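Transcriptional regulator (Saccharomonospora viridis, PDB 4JNN) probably acts as a TetR-family transcriptional repressor that binds regulatory DNA; this fragment, which spans the DNA-binding and regulatory domains, holds benzamidine. Local coordinates at residues Thr128-Ile133 / Asp146-Ala151. Residues are numbered along the deposited sequence; the frame is centred on the assembly and turned at random.
Sequences TIAMTI and DADELA
The carboxylate of Asp148, the one flat side-chain group in this contact, turns its OD2 edge to Ala130, whose CB lies 3.8 Å from OD2 and close to the carboxylate plane. Its other oxygen, OD1, makes a long, weak ion pair with Arg134, one turn further along the same helix as Ala130. Ile133 CD1 lies over the face of the Leu150-Ala151 peptide, 4.1 Å from Ala151 N. The remaining contact is apolar, and no hydrogen bond joins 128-133 to 146-151. Ala151 CB projects at the backbone of helix 112-138, 3.5 Å from Ile129 CG2, with Ala130 N and CB beside it. That Ile129 branch reaches Ala151 because CG2 stands opposite the backbone N, whereas the CG1 arm turns away from helix 147-167. One turn on, Ile133 divides its side chain: CG2 touches Ala147 CB at 4.1 Å, while the extended CG1-CD1 arm (chi2 158°) brings CD1 to 4.2 Å from Leu150 CB. Ala130, Ala147 and Ala151 fill much of the interface, with Ala130 CA and Ala151 CA 5.3 Å apart; the segment axes approach to 8.8 Å and run at 128° to each other. Behind this interface Thr132 packs on helix 76-86, and its OG1 donates to Thr128 O (2.6 Å), an oxygen that also accepts from Thr132 N. Glu149 instead bonds His180 of the second subunit. The arrangement is that of two consecutive helices, 112-138 and 147-167, packed at a steep incline in the all-helical TetR regulatory domain, where the former supplies Tyr122 and Trp125, and the latter Asp159, to the benzamidine pocket.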
ATOM      1  N   THR A 128      -9.825   7.675  15.796  1.00 44.39           N
ATOM      2  CA  THR A 128      -9.002   7.492  16.955  1.00 46.05           C
ATOM      3  C   THR A 128      -7.742   8.373  16.838  1.00 46.42           C
ATOM      4  O   THR A 128      -7.339   8.972  17.820  1.00 48.78           O
ATOM      5  CB  THR A 128      -8.614   5.987  17.084  1.00 45.67           C
ATOM      6  OG1 THR A 128      -9.727   5.221  17.591  1.00 47.70           O
ATOM      7  CG2 THR A 128      -7.512   5.809  18.054  1.00 49.08           C
ATOM      8  N   ILE A 129      -7.128   8.453  15.654  1.00 44.89           N
ATOM      9  CA  ILE A 129      -5.948   9.287  15.465  1.00 45.61           C
ATOM     10  C   ILE A 129      -6.276  10.737  15.675  1.00 48.03           C
ATOM     11  O   ILE A 129      -5.608  11.421  16.476  1.00 51.27           O
ATOM     12  CB  ILE A 129      -5.304   9.167  14.047  1.00 44.61           C
ATOM     13  CG1 ILE A 129      -4.780   7.754  13.762  1.00 41.61           C
ATOM     14  CG2 ILE A 129      -4.157  10.150  13.918  1.00 42.93           C
ATOM     15  CD1 ILE A 129      -3.870   7.250  14.878  1.00 45.48           C
ATOM     16  N   ALA A 130      -7.300  11.193  14.965  1.00 48.34           N
ATOM     17  CA  ALA A 130      -7.747  12.585  14.988  1.00 53.07           C
ATOM     18  C   ALA A 130      -8.163  13.037  16.400  1.00 58.08           C
ATOM     19  O   ALA A 130      -7.798  14.156  16.857  1.00 60.72           O
ATOM     20  CB  ALA A 130      -8.883  12.805  13.995  1.00 53.20           C
HETATM   21  N   MSE A 131      -8.873  12.161  17.104  1.00 58.58           N
HETATM   22  CA  MSE A 131      -9.347  12.428  18.505  1.00 62.26           C
HETATM   23  C   MSE A 131      -8.176  12.698  19.410  1.00 61.35           C
HETATM   24  O   MSE A 131      -8.100  13.732  20.063  1.00 64.20           O
HETATM   25  CB  MSE A 131     -10.102  11.195  19.010  1.00 65.18           C
HETATM   26  CG  MSE A 131     -10.124  11.059  20.545  1.00 76.76           C
HETATM   27 SE   MSE A 131     -11.557   9.785  21.035  1.00 88.91          SE
HETATM   28  CE  MSE A 131     -13.066  10.942  20.435  1.00 80.26           C
ATOM     29  N   THR A 132      -7.237  11.760  19.432  1.00 59.35           N
ATOM     30  CA  THR A 132      -5.975  11.920  20.113  1.00 59.80           C
ATOM     31  C   THR A 132      -5.268  13.231  19.708  1.00 62.11           C
ATOM     32  O   THR A 132      -4.697  13.907  20.549  1.00 64.68           O
ATOM     33  CB  THR A 132      -5.074  10.734  19.773  1.00 59.53           C
ATOM     34  OG1 THR A 132      -5.826   9.534  19.903  1.00 56.39           O
ATOM     35  CG2 THR A 132      -3.834  10.668  20.662  1.00 63.56           C
ATOM     36  N   ILE A 133      -5.298  13.602  18.432  1.00 59.61           N
ATOM     37  CA  ILE A 133      -4.734  14.897  18.099  1.00 60.34           C
ATOM     38  C   ILE A 133      -5.555  16.036  18.719  1.00 64.15           C
ATOM     39  O   ILE A 133      -4.986  16.934  19.321  1.00 69.84           O
ATOM     40  CB  ILE A 133      -4.429  15.060  16.587  1.00 58.04           C
ATOM     41  CG1 ILE A 133      -3.302  14.103  16.199  1.00 54.67           C
ATOM     42  CG2 ILE A 133      -4.031  16.495  16.277  1.00 60.30           C
ATOM     43  CD1 ILE A 133      -3.215  13.725  14.730  1.00 52.70           C
ATOM     44  N   ASP A 146      -5.377  21.721  11.539  1.00 81.35           N
ATOM     45  CA  ASP A 146      -6.551  20.918  11.240  1.00 76.29           C
ATOM     46  C   ASP A 146      -6.186  19.515  11.576  1.00 69.96           C
ATOM     47  O   ASP A 146      -5.322  18.939  10.970  1.00 66.66           O
ATOM     48  CB  ASP A 146      -6.914  20.993   9.776  1.00 76.62           C
ATOM     49  CG  ASP A 146      -8.304  20.526   9.502  1.00 76.02           C
ATOM     50  OD1 ASP A 146      -9.105  20.522  10.421  1.00 83.19           O
ATOM     51  OD2 ASP A 146      -8.622  20.177   8.375  1.00 72.39           O
ATOM     52  N   ALA A 147      -6.835  18.982  12.587  1.00 66.13           N
ATOM     53  CA  ALA A 147      -6.591  17.628  13.054  1.00 64.04           C
ATOM     54  C   ALA A 147      -6.810  16.568  11.972  1.00 61.17           C
ATOM     55  O   ALA A 147      -6.062  15.616  11.894  1.00 60.44           O
ATOM     56  CB  ALA A 147      -7.462  17.325  14.248  1.00 62.15           C
ATOM     57  N   ASP A 148      -7.851  16.732  11.162  1.00 62.41           N
ATOM     58  CA  ASP A 148      -8.143  15.808  10.075  1.00 61.78           C
ATOM     59  C   ASP A 148      -7.043  15.808   9.019  1.00 59.73           C
ATOM     60  O   ASP A 148      -6.502  14.759   8.693  1.00 56.44           O
ATOM     61  CB  ASP A 148      -9.513  16.099   9.458  1.00 65.40           C
ATOM     62  CG  ASP A 148     -10.661  15.698  10.373  1.00 67.63           C
ATOM     63  OD1 ASP A 148     -11.748  16.287  10.268  1.00 72.58           O
ATOM     64  OD2 ASP A 148     -10.496  14.786  11.213  1.00 69.20           O
ATOM     65  N   GLU A 149      -6.693  16.977   8.507  1.00 62.04           N
ATOM     66  CA  GLU A 149      -5.554  17.076   7.575  1.00 62.07           C
ATOM     67  C   GLU A 149      -4.318  16.407   8.215  1.00 57.02           C
ATOM     68  O   GLU A 149      -3.559  15.740   7.545  1.00 51.97           O
ATOM     69  CB  GLU A 149      -5.298  18.547   7.160  1.00 68.64           C
ATOM     70  CG  GLU A 149      -4.921  18.800   5.673  1.00 80.87           C
ATOM     71  CD  GLU A 149      -5.659  17.901   4.645  1.00 87.92           C
ATOM     72  OE1 GLU A 149      -4.988  17.226   3.819  1.00 84.01           O
ATOM     73  OE2 GLU A 149      -6.917  17.842   4.657  1.00 91.74           O
ATOM     74  N   LEU A 150      -4.165  16.535   9.529  1.00 56.08           N
ATOM     75  CA  LEU A 150      -3.027  15.922  10.203  1.00 56.79           C
ATOM     76  C   LEU A 150      -3.119  14.419  10.338  1.00 53.64           C
ATOM     77  O   LEU A 150      -2.137  13.725  10.072  1.00 54.36           O
ATOM     78  CB  LEU A 150      -2.815  16.512  11.587  1.00 62.90           C
ATOM     79  CG  LEU A 150      -1.365  16.444  12.072  1.00 67.33           C
ATOM     80  CD1 LEU A 150      -0.376  16.698  10.936  1.00 69.90           C
ATOM     81  CD2 LEU A 150      -1.157  17.444  13.209  1.00 71.57           C
ATOM     82  N   ALA A 151      -4.282  13.913  10.746  1.00 48.51           N
ATOM     83  CA  ALA A 151      -4.452  12.475  10.856  1.00 47.11           C
ATOM     84  C   ALA A 151      -4.313  11.792   9.496  1.00 44.74           C
ATOM     85  O   ALA A 151      -3.794  10.694   9.417  1.00 43.73           O
ATOM     86  CB  ALA A 151      -5.789  12.126  11.527  1.00 45.83           C
TER